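Local coordinates for protein endosialidase (Enterobacteria phage phi92, PDB 4HIZ) that cleaves alpha-2,8- and alpha-2,9-linked sialic acid polymers internally, acting as a trimeric endosialidase of the phage, at residues T77-N83 against D511-L517; I462-I467 against E491-W497. All blocks are in the same frame, centred on the assembly; numbering follows the deposited sequence.

Contact 1: T77-N83 against D511-L517; sequences TDTPFYN and DGHPADL. With CA (calcium ion), chain B; NA (sodium ion), chain C.
A buried calcium site joins two loops and the first residues of the strands they lead into (82-84 and 516-523) at the closure of the catalytic beta-propeller. T77 lies beside L517 (CA-CA 5.3 Å); residues 78-83 curl back, bringing P80 CA to 4.4 Å from G512 CA and N83 CA to 4.9 Å from D516 CA. Calcium is bound by T79 O (2.4 Å), F81 O (2.5 Å), H513 O (2.4 Å), A515 O (2.5 Å) and D516 OD2 (2.7 Å). D516, chi1 m, accepts at OD1 from T77 OG1 (2.7 Å), T79 N (3.2 Å) and N83 ND2 (2.9 Å). T77, chi1 p, accepts at OG1 from L517 N (2.9 Å). Backbone bonds H513 N to P80 O (2.9 Å) and N83 N to A515 O (3.2 Å) fix the loops. A515 CB makes a CH-pi contact with the Y82 ring. Strands 71-75, 473-480, 483-490 and 516-523 form one blade uniting start and end of the propeller sequence: the Velcro closure, with calcium beside the seam.

Contact 2: I462-I467 against E491-W497; sequences IYQGHI and EDFLSPW
Two irregular loops run side by side in the same direction, with CA-CA spacings of 5.0 Å for I462-E491, 4.6 Å for Q464-F493 and 6.3 Å for H466-S495. At E491, N donates to I462 O (2.8 Å), and water 4 links E491 O (2.8 Å) to I462 N (2.9 Å). The E491 side chain (chi1 m, chi2 t) reaches across so that OE1 accepts from Q464 N (2.8 Å). D492 points away and forms an Asx turn, L494 N donating to D492 OD1 (2.8 Å). F493, at phi/psi -84/1, offers a ring face to I462 CG2, 3.6 Å from the centroid, a CH-pi contact; its carbonyl O accepts from Q464 NE2 (3.1 Å). Q464 (chi1 t, chi2 m) thus crosses through NE2, while its OE1 accepts from H466 N (2.8 Å) of its own segment. S495 OG is hydrogen-bonded to H466 ND1 (2.8 Å) and closes an ST turn by accepting from W497 N (3.0 Å). P496 packs its CD against Q464 OE1 at 3.6 Å. W497 (59/34) receives the edge of the H466 ring on its six-membered ring, offset edge-to-face, centroids 5.4 Å apart and planes at 62°. This is loop-to-loop packing beside the closing blade, ordered by side-chain-to-backbone bonds and turns, without regular strand pairing. The 462-467 loop connects strands 456-460 and 473-480 of different sheets, whereas 491-497 follows strand 483-490 of the blade holding 516-523. A second subunit packs against the paired loops, its W267 meeting W497 edge-to-face.

How the contacts relate
Contact 2 is nested within the long chain segment that contact 1 closes: 77-83 comes first, then 462-467, 491-497 and finally 511-517. Their centres lie 11 Å apart, and both belong to the catalytic propeller. The antiparallel blade 71-75, 516-523, 483-490 and 473-480 connects them, because 491-497 leaves strand 483-490 while 511-517 leads into its neighbour 516-523. They touch directly: P514 CB packs 3.4 Å from D492 OD1, and H513 ND1 lies 3.7 Å from P496 CB. Both also meet the second subunit, so the loops beside the propeller's closing blade contribute to the interface between subunits.

Contact 1: T77-N83 against D511-L517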
ATOM      1  N   THR A  77       0.761   1.253 -13.644  1.00  8.52           N
ATOM      2  CA  THR A  77       0.824   0.034 -12.846  1.00  8.00           C
ATOM      3  C   THR A  77       2.128  -0.004 -12.082  1.00  9.02           C
ATOM      4  O   THR A  77       3.135   0.602 -12.505  1.00  9.29           O
ATOM      5  CB  THR A  77       0.703  -1.315 -13.657  1.00  8.99           C
ATOM      6  OG1 THR A  77       1.845  -1.506 -14.517  1.00 11.26           O
ATOM      7  CG2 THR A  77      -0.535  -1.290 -14.509  1.00 11.36           C
ATOM      8  N   ASP A  78       2.090  -0.711 -10.962  1.00  9.13           N
ATOM      9  CA  ASP A  78       3.339  -0.909 -10.208  1.00  9.97           C
ATOM     10  C   ASP A  78       3.210  -2.179  -9.416  1.00 10.34           C
ATOM     11  O   ASP A  78       3.078  -2.165  -8.192  1.00 11.01           O
ATOM     12  CB  ASP A  78       3.631   0.312  -9.333  1.00 12.56           C
ATOM     13  CG  ASP A  78       5.008   0.259  -8.683  1.00 16.46           C
ATOM     14  OD1 ASP A  78       5.874  -0.560  -9.111  1.00 17.05           O
ATOM     15  OD2 ASP A  78       5.220   1.093  -7.772  1.00 19.62           O
ATOM     16  N   THR A  79       3.322  -3.318 -10.113  1.00  9.72           N
ATOM     17  CA  THR A  79       3.233  -4.617  -9.449  1.00  9.70           C
ATOM     18  C   THR A  79       4.405  -5.468  -9.930  1.00  9.19           C
ATOM     19  O   THR A  79       5.039  -5.145 -10.953  1.00  9.59           O
ATOM     20  CB  THR A  79       1.868  -5.353  -9.730  1.00 11.17           C
ATOM     21  OG1 THR A  79       2.076  -6.402 -10.691  1.00 11.26           O
ATOM     22  CG2 THR A  79       0.757  -4.397 -10.222  1.00 11.63           C
ATOM     23  N   PRO A  80       4.717  -6.547  -9.195  1.00 10.08           N
ATOM     24  CA  PRO A  80       5.935  -7.303  -9.563  1.00  9.64           C
ATOM     25  C   PRO A  80       5.676  -8.311 -10.672  1.00 10.09           C
ATOM     26  O   PRO A  80       6.613  -8.986 -11.113  1.00 10.50           O
ATOM     27  CB  PRO A  80       6.299  -8.039  -8.267  1.00 12.18           C
ATOM     28  CG  PRO A  80       4.957  -8.250  -7.595  1.00 12.40           C
ATOM     29  CD  PRO A  80       4.095  -7.048  -7.952  1.00 11.15           C
ATOM     30  N   PHE A  81       4.437  -8.395 -11.129  1.00  9.43           N
ATOM     31  CA  PHE A  81       4.202  -9.205 -12.328  1.00  8.94           C
ATOM     32  C   PHE A  81       4.825  -8.542 -13.536  1.00  9.91           C
ATOM     33  O   PHE A  81       5.181  -7.342 -13.521  1.00 10.28           O
ATOM     34  CB  PHE A  81       2.691  -9.389 -12.575  1.00  9.35           C
ATOM     35  CG  PHE A  81       2.056 -10.373 -11.628  1.00 10.32           C
ATOM     36  CD1 PHE A  81       2.059 -11.738 -11.896  1.00 11.26           C
ATOM     37  CD2 PHE A  81       1.473  -9.943 -10.446  1.00 11.12           C
ATOM     38  CE1 PHE A  81       1.449 -12.667 -11.006  1.00 11.87           C
ATOM     39  CE2 PHE A  81       0.871 -10.844  -9.554  1.00 12.20           C
ATOM     40  CZ  PHE A  81       0.857 -12.214  -9.832  1.00 11.83           C
ATOM     41  N   TYR A  82       4.977  -9.336 -14.597  1.00  9.78           N
ATOM     42  CA  TYR A  82       5.394  -8.793 -15.885  1.00  9.69           C
ATOM     43  C   TYR A  82       4.104  -8.235 -16.508  1.00 10.20           C
ATOM     44  O   TYR A  82       3.283  -8.990 -17.054  1.00 10.91           O
ATOM     45  CB  TYR A  82       6.026  -9.924 -16.754  1.00  9.85           C
ATOM     46  CG  TYR A  82       6.841  -9.374 -17.909  1.00 10.27           C
ATOM     47  CD1 TYR A  82       6.219  -8.835 -19.049  1.00 10.76           C
ATOM     48  CD2 TYR A  82       8.251  -9.423 -17.882  1.00 10.94           C
ATOM     49  CE1 TYR A  82       6.982  -8.325 -20.104  1.00 11.71           C
ATOM     50  CE2 TYR A  82       9.005  -8.903 -18.918  1.00 11.40           C
ATOM     51  CZ  TYR A  82       8.381  -8.357 -20.026  1.00 11.78           C
ATOM     52  OH  TYR A  82       9.164  -7.854 -21.041  1.00 11.77           O
ATOM     53  N   ASN A  83       3.902  -6.927 -16.370  1.00  9.47           N
ATOM     54  CA  ASN A  83       2.658  -6.267 -16.790  1.00  9.57           C
ATOM     55  C   ASN A  83       2.948  -5.581 -18.101  1.00 11.13           C
ATOM     56  O   ASN A  83       3.692  -4.594 -18.138  1.00 10.71           O
ATOM     57  CB  ASN A  83       2.249  -5.217 -15.753  1.00 10.06           C
ATOM     58  CG  ASN A  83       1.988  -5.845 -14.405  1.00 11.04           C
ATOM     59  OD1 ASN A  83       1.273  -6.857 -14.320  1.00 11.03           O
ATOM     60  ND2 ASN A  83       2.554  -5.257 -13.331  1.00 11.86           N
ATOM     61  N   ASP A 511      12.767  -7.950  -6.762  1.00 11.13           N
ATOM     62  CA  ASP A 511      11.909  -6.880  -7.303  1.00 11.38           C
ATOM     63  C   ASP A 511      10.919  -7.353  -8.359  1.00 12.24           C
ATOM     64  O   ASP A 511      10.318  -6.537  -9.079  1.00 13.16           O
ATOM     65  CB  ASP A 511      12.788  -5.767  -7.873  1.00 12.29           C
ATOM     66  CG  ASP A 511      13.760  -5.226  -6.809  1.00 14.54           C
ATOM     67  OD1 ASP A 511      13.256  -4.683  -5.789  1.00 16.17           O
ATOM     68  OD2 ASP A 511      14.995  -5.391  -6.966  1.00 15.33           O
ATOM     69  N   GLY A 512      10.784  -8.668  -8.488  1.00 11.90           N
ATOM     70  CA  GLY A 512       9.932  -9.188  -9.558  1.00 11.73           C
ATOM     71  C   GLY A 512      10.362  -8.645 -10.912  1.00 11.30           C
ATOM     72  O   GLY A 512      11.565  -8.465 -11.176  1.00 11.21           O
ATOM     73  N   HIS A 513       9.383  -8.413 -11.791  1.00 10.11           N
ATOM     74  CA  HIS A 513       9.632  -7.994 -13.170  1.00 10.10           C
ATOM     75  C   HIS A 513       9.443  -6.509 -13.366  1.00 11.10           C
ATOM     76  O   HIS A 513       8.462  -5.926 -12.831  1.00 11.71           O
ATOM     77  CB  HIS A 513       8.666  -8.778 -14.082  1.00 10.39           C
ATOM     78  CG  HIS A 513       8.866 -10.249 -13.942  1.00 10.55           C
ATOM     79  ND1 HIS A 513       9.978 -10.890 -14.456  1.00 11.79           N
ATOM     80  CD2 HIS A 513       8.166 -11.183 -13.262  1.00 10.65           C
ATOM     81  CE1 HIS A 513       9.932 -12.170 -14.122  1.00 12.22           C
ATOM     82  NE2 HIS A 513       8.834 -12.378 -13.406  1.00 11.06           N
ATOM     83  N   PRO A 514      10.330  -5.884 -14.165  1.00 11.35           N
ATOM     84  CA  PRO A 514      10.334  -4.411 -14.243  1.00 11.25           C
ATOM     85  C   PRO A 514       9.316  -3.883 -15.239  1.00 11.11           C
ATOM     86  O   PRO A 514       9.177  -2.665 -15.350  1.00 12.54           O
ATOM     87  CB  PRO A 514      11.757  -4.084 -14.755  1.00 12.28           C
ATOM     88  CG  PRO A 514      12.167  -5.322 -15.532  1.00 12.81           C
ATOM     89  CD  PRO A 514      11.551  -6.482 -14.744  1.00 12.40           C
ATOM     90  N   ALA A 515       8.643  -4.768 -15.985  1.00  9.72           N
ATOM     91  CA  ALA A 515       7.644  -4.293 -16.949  1.00 10.03           C
ATOM     92  C   ALA A 515       6.372  -3.782 -16.267  1.00 10.11           C
ATOM     93  O   ALA A 515       5.762  -4.501 -15.476  1.00 10.79           O
ATOM     94  CB  ALA A 515       7.277  -5.457 -17.895  1.00  9.46           C
ATOM     95  N   ASP A 516       6.008  -2.537 -16.574  1.00  8.98           N
ATOM     96  CA  ASP A 516       4.791  -1.890 -16.050  1.00  8.48           C
ATOM     97  C   ASP A 516       4.256  -0.918 -17.103  1.00  8.90           C
ATOM     98  O   ASP A 516       4.903  -0.688 -18.125  1.00 10.05           O
ATOM     99  CB  ASP A 516       5.077  -1.167 -14.696  1.00  9.09           C
ATOM    100  CG  ASP A 516       5.018  -2.130 -13.531  1.00 11.29           C
ATOM    101  OD1 ASP A 516       3.921  -2.674 -13.239  1.00 11.14           O
ATOM    102  OD2 ASP A 516       6.082  -2.389 -12.923  1.00 13.42           O
ATOM    103  N   LEU A 517       3.081  -0.337 -16.854  1.00  9.28           N
ATOM    104  CA  LEU A 517       2.421   0.504 -17.863  1.00  8.89           C
ATOM    105  C   LEU A 517       2.487   1.984 -17.516  1.00  9.16           C
ATOM    106  O   LEU A 517       2.541   2.347 -16.326  1.00 10.20           O
ATOM    107  CB  LEU A 517       0.932   0.098 -18.012  1.00 10.22           C
ATOM    108  CG  LEU A 517       0.713  -1.377 -18.288  1.00 10.93           C
ATOM    109  CD1 LEU A 517      -0.798  -1.636 -18.373  1.00 12.16           C
ATOM    110  CD2 LEU A 517       1.392  -1.805 -19.617  1.00 10.26           C
TER
HETATM  111 CA    CA B 823       6.196  -5.063 -13.044  1.00 16.23          CA
HETATM  112 NA    NA C 828      14.220  -4.998  -3.262  1.00 35.92          NA
HETATM  113  O   HOH W   1       5.057  -3.028 -19.801  1.00 12.20           O
HETATM  114  O   HOH W   2      14.959  -2.618  -1.651  1.00 21.28           O
HETATM  115  O   HOH W   3      15.998  -6.859  -3.477  1.00 40.62           O

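Contact 2: I462-I467 against E491-W497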
ATOM      1  N   ILE A 462      12.681   3.208 -20.129  1.00 10.53           N
ATOM      2  CA  ILE A 462      13.857   2.400 -19.795  1.00 10.35           C
ATOM      3  C   ILE A 462      13.653   0.958 -20.270  1.00 10.05           C
ATOM      4  O   ILE A 462      12.593   0.372 -20.071  1.00 10.94           O
ATOM      5  CB  ILE A 462      14.098   2.411 -18.251  1.00 10.65           C
ATOM      6  CG1 ILE A 462      14.569   3.807 -17.801  1.00 10.92           C
ATOM      7  CG2 ILE A 462      15.119   1.308 -17.824  1.00 10.16           C
ATOM      8  CD1 ILE A 462      14.479   3.993 -16.248  1.00 11.09           C
ATOM      9  N   TYR A 463      14.714   0.395 -20.854  1.00  9.47           N
ATOM     10  CA  TYR A 463      14.810  -1.025 -21.145  1.00 10.70           C
ATOM     11  C   TYR A 463      15.839  -1.568 -20.142  1.00 10.60           C
ATOM     12  O   TYR A 463      16.990  -1.091 -20.096  1.00 11.69           O
ATOM     13  CB  TYR A 463      15.298  -1.206 -22.604  1.00 10.78           C
ATOM     14  CG  TYR A 463      15.891  -2.567 -22.920  1.00 10.89           C
ATOM     15  CD1 TYR A 463      15.101  -3.718 -22.950  1.00 11.43           C
ATOM     16  CD2 TYR A 463      17.253  -2.694 -23.157  1.00 11.19           C
ATOM     17  CE1 TYR A 463      15.640  -4.979 -23.223  1.00 12.21           C
ATOM     18  CE2 TYR A 463      17.814  -3.949 -23.460  1.00 12.43           C
ATOM     19  CZ  TYR A 463      17.018  -5.082 -23.478  1.00 12.90           C
ATOM     20  OH  TYR A 463      17.581  -6.307 -23.723  1.00 13.70           O
ATOM     21  N   GLN A 464      15.436  -2.551 -19.338  1.00  9.44           N
ATOM     22  CA  GLN A 464      16.270  -2.968 -18.171  1.00  8.84           C
ATOM     23  C   GLN A 464      17.595  -3.644 -18.644  1.00 10.75           C
ATOM     24  O   GLN A 464      18.664  -3.354 -18.122  1.00 12.06           O
ATOM     25  CB  GLN A 464      15.492  -3.915 -17.265  1.00  9.36           C
ATOM     26  CG  GLN A 464      16.155  -4.183 -15.878  1.00 10.04           C
ATOM     27  CD  GLN A 464      17.292  -5.165 -15.931  1.00 10.76           C
ATOM     28  OE1 GLN A 464      17.219  -6.175 -16.633  1.00 10.85           O
ATOM     29  NE2 GLN A 464      18.338  -4.909 -15.135  1.00 11.01           N
ATOM     30  N   GLY A 465      17.527  -4.553 -19.631  1.00 11.47           N
ATOM     31  CA  GLY A 465      18.762  -5.068 -20.228  1.00 12.89           C
ATOM     32  C   GLY A 465      19.248  -6.463 -19.861  1.00 13.38           C
ATOM     33  O   GLY A 465      20.106  -6.985 -20.577  1.00 16.95           O
ATOM     34  N   HIS A 466      18.755  -7.099 -18.793  1.00 12.38           N
ATOM     35  CA  HIS A 466      19.317  -8.409 -18.419  1.00 12.33           C
ATOM     36  C   HIS A 466      18.599  -9.590 -19.054  1.00 13.27           C
ATOM     37  O   HIS A 466      18.977 -10.741 -18.822  1.00 14.95           O
ATOM     38  CB  HIS A 466      19.353  -8.632 -16.907  1.00 11.15           C
ATOM     39  CG  HIS A 466      20.270  -7.708 -16.163  1.00 12.14           C
ATOM     40  ND1 HIS A 466      20.460  -7.822 -14.803  1.00 12.49           N
ATOM     41  CD2 HIS A 466      21.082  -6.696 -16.576  1.00 12.97           C
ATOM     42  CE1 HIS A 466      21.338  -6.914 -14.400  1.00 12.33           C
ATOM     43  NE2 HIS A 466      21.717  -6.204 -15.449  1.00 12.60           N
ATOM     44  N   ILE A 467      17.582  -9.308 -19.862  1.00 12.71           N
ATOM     45  CA  ILE A 467      17.023 -10.306 -20.802  1.00 13.50           C
ATOM     46  C   ILE A 467      16.820  -9.623 -22.146  1.00 13.83           C
ATOM     47  O   ILE A 467      16.757  -8.386 -22.225  1.00 13.20           O
ATOM     48  CB  ILE A 467      15.698 -10.982 -20.325  1.00 13.89           C
ATOM     49  CG1 ILE A 467      14.512  -9.994 -20.291  1.00 13.33           C
ATOM     50  CG2 ILE A 467      15.871 -11.688 -18.974  1.00 15.06           C
ATOM     51  CD1 ILE A 467      13.205 -10.702 -19.933  1.00 14.39           C
ATOM     52  N   GLU A 491      10.121  -0.172 -18.795  1.00 10.04           N
ATOM     53  CA  GLU A 491      10.729  -0.933 -17.702  1.00  9.29           C
ATOM     54  C   GLU A 491      11.394   0.015 -16.727  1.00  9.94           C
ATOM     55  O   GLU A 491      11.080   1.224 -16.706  1.00 10.90           O
ATOM     56  CB  GLU A 491      11.740  -1.974 -18.258  1.00  9.01           C
ATOM     57  CG  GLU A 491      11.007  -2.805 -19.362  1.00 10.16           C
ATOM     58  CD  GLU A 491      11.865  -3.942 -19.930  1.00 12.22           C
ATOM     59  OE1 GLU A 491      13.091  -4.022 -19.637  1.00 12.24           O
ATOM     60  OE2 GLU A 491      11.271  -4.766 -20.660  1.00 13.22           O
ATOM     61  N   ASP A 492      12.275  -0.553 -15.900  1.00  9.89           N
ATOM     62  CA  ASP A 492      13.086   0.223 -14.930  1.00  9.80           C
ATOM     63  C   ASP A 492      14.380  -0.565 -14.839  1.00 10.63           C
ATOM     64  O   ASP A 492      14.484  -1.638 -15.459  1.00 10.98           O
ATOM     65  CB  ASP A 492      12.351   0.426 -13.563  1.00 12.13           C
ATOM     66  CG  ASP A 492      12.099  -0.883 -12.782  1.00 15.43           C
ATOM     67  OD1 ASP A 492      12.985  -1.743 -12.696  1.00 16.96           O
ATOM     68  OD2 ASP A 492      10.999  -1.067 -12.204  1.00 17.40           O
ATOM     69  N   PHE A 493      15.381  -0.062 -14.122  1.00  9.43           N
ATOM     70  CA  PHE A 493      16.680  -0.766 -14.150  1.00  9.91           C
ATOM     71  C   PHE A 493      16.802  -1.941 -13.182  1.00 10.39           C
ATOM     72  O   PHE A 493      17.834  -2.606 -13.149  1.00 11.57           O
ATOM     73  CB  PHE A 493      17.816   0.251 -13.920  1.00 10.38           C
ATOM     74  CG  PHE A 493      18.026   1.200 -15.090  1.00 11.04           C
ATOM     75  CD1 PHE A 493      18.418   0.707 -16.353  1.00 11.19           C
ATOM     76  CD2 PHE A 493      17.864   2.583 -14.915  1.00 12.65           C
ATOM     77  CE1 PHE A 493      18.602   1.586 -17.422  1.00 12.86           C
ATOM     78  CE2 PHE A 493      18.043   3.463 -15.956  1.00 13.75           C
ATOM     79  CZ  PHE A 493      18.420   2.965 -17.220  1.00 13.84           C
ATOM     80  N   LEU A 494      15.762  -2.248 -12.419  1.00 10.71           N
ATOM     81  CA  LEU A 494      15.831  -3.368 -11.460  1.00 11.06           C
ATOM     82  C   LEU A 494      15.664  -4.702 -12.174  1.00 10.76           C
ATOM     83  O   LEU A 494      14.628  -4.993 -12.796  1.00 11.18           O
ATOM     84  CB  LEU A 494      14.756  -3.234 -10.376  1.00 12.03           C
ATOM     85  CG  LEU A 494      14.837  -1.899  -9.623  1.00 13.81           C
ATOM     86  CD1 LEU A 494      13.683  -1.759  -8.630  1.00 14.41           C
ATOM     87  CD2 LEU A 494      16.156  -1.764  -8.900  1.00 14.36           C
ATOM     88  N   SER A 495      16.716  -5.505 -12.110  1.00 11.09           N
ATOM     89  CA  SER A 495      16.752  -6.780 -12.844  1.00 11.17           C
ATOM     90  C   SER A 495      15.730  -7.794 -12.347  1.00 11.46           C
ATOM     91  O   SER A 495      15.449  -7.877 -11.156  1.00 10.86           O
ATOM     92  CB  SER A 495      18.139  -7.392 -12.642  1.00 10.97           C
ATOM     93  OG  SER A 495      18.212  -8.621 -13.394  1.00 11.82           O
ATOM     94  N   PRO A 496      15.199  -8.633 -13.256  1.00 11.12           N
ATOM     95  CA  PRO A 496      14.367  -9.767 -12.828  1.00 10.85           C
ATOM     96  C   PRO A 496      15.194 -10.996 -12.396  1.00 11.04           C
ATOM     97  O   PRO A 496      14.642 -11.978 -11.868  1.00 11.18           O
ATOM     98  CB  PRO A 496      13.600 -10.123 -14.122  1.00 11.07           C
ATOM     99  CG  PRO A 496      14.603  -9.765 -15.242  1.00 11.80           C
ATOM    100  CD  PRO A 496      15.316  -8.518 -14.733  1.00 12.02           C
ATOM    101  N   TRP A 497      16.508 -10.948 -12.638  1.00 10.78           N
ATOM    102  CA  TRP A 497      17.413 -12.073 -12.249  1.00 11.82           C
ATOM    103  C   TRP A 497      17.011 -13.412 -12.904  1.00 11.45           C
ATOM    104  O   TRP A 497      17.123 -14.473 -12.292  1.00 11.94           O
ATOM    105  CB  TRP A 497      17.567 -12.186 -10.695  1.00 12.05           C
ATOM    106  CG  TRP A 497      18.116 -10.897 -10.182  1.00 12.87           C
ATOM    107  CD1 TRP A 497      17.474  -9.977  -9.389  1.00 12.69           C
ATOM    108  CD2 TRP A 497      19.378 -10.315 -10.544  1.00 12.90           C
ATOM    109  NE1 TRP A 497      18.284  -8.872  -9.215  1.00 13.04           N
ATOM    110  CE2 TRP A 497      19.455  -9.054  -9.912  1.00 13.45           C
ATOM    111  CE3 TRP A 497      20.460 -10.753 -11.329  1.00 13.75           C
ATOM    112  CZ2 TRP A 497      20.534  -8.205 -10.080  1.00 13.30           C
ATOM    113  CZ3 TRP A 497      21.546  -9.905 -11.496  1.00 14.45           C
ATOM    114  CH2 TRP A 497      21.582  -8.650 -10.866  1.00 14.16           C
TER
HETATM  115  O   HOH W   4      10.181   2.985 -18.739  1.00 11.08           O
HETATM  116  O   HOH W   5      14.861  -5.999 -20.228  1.00 13.85           O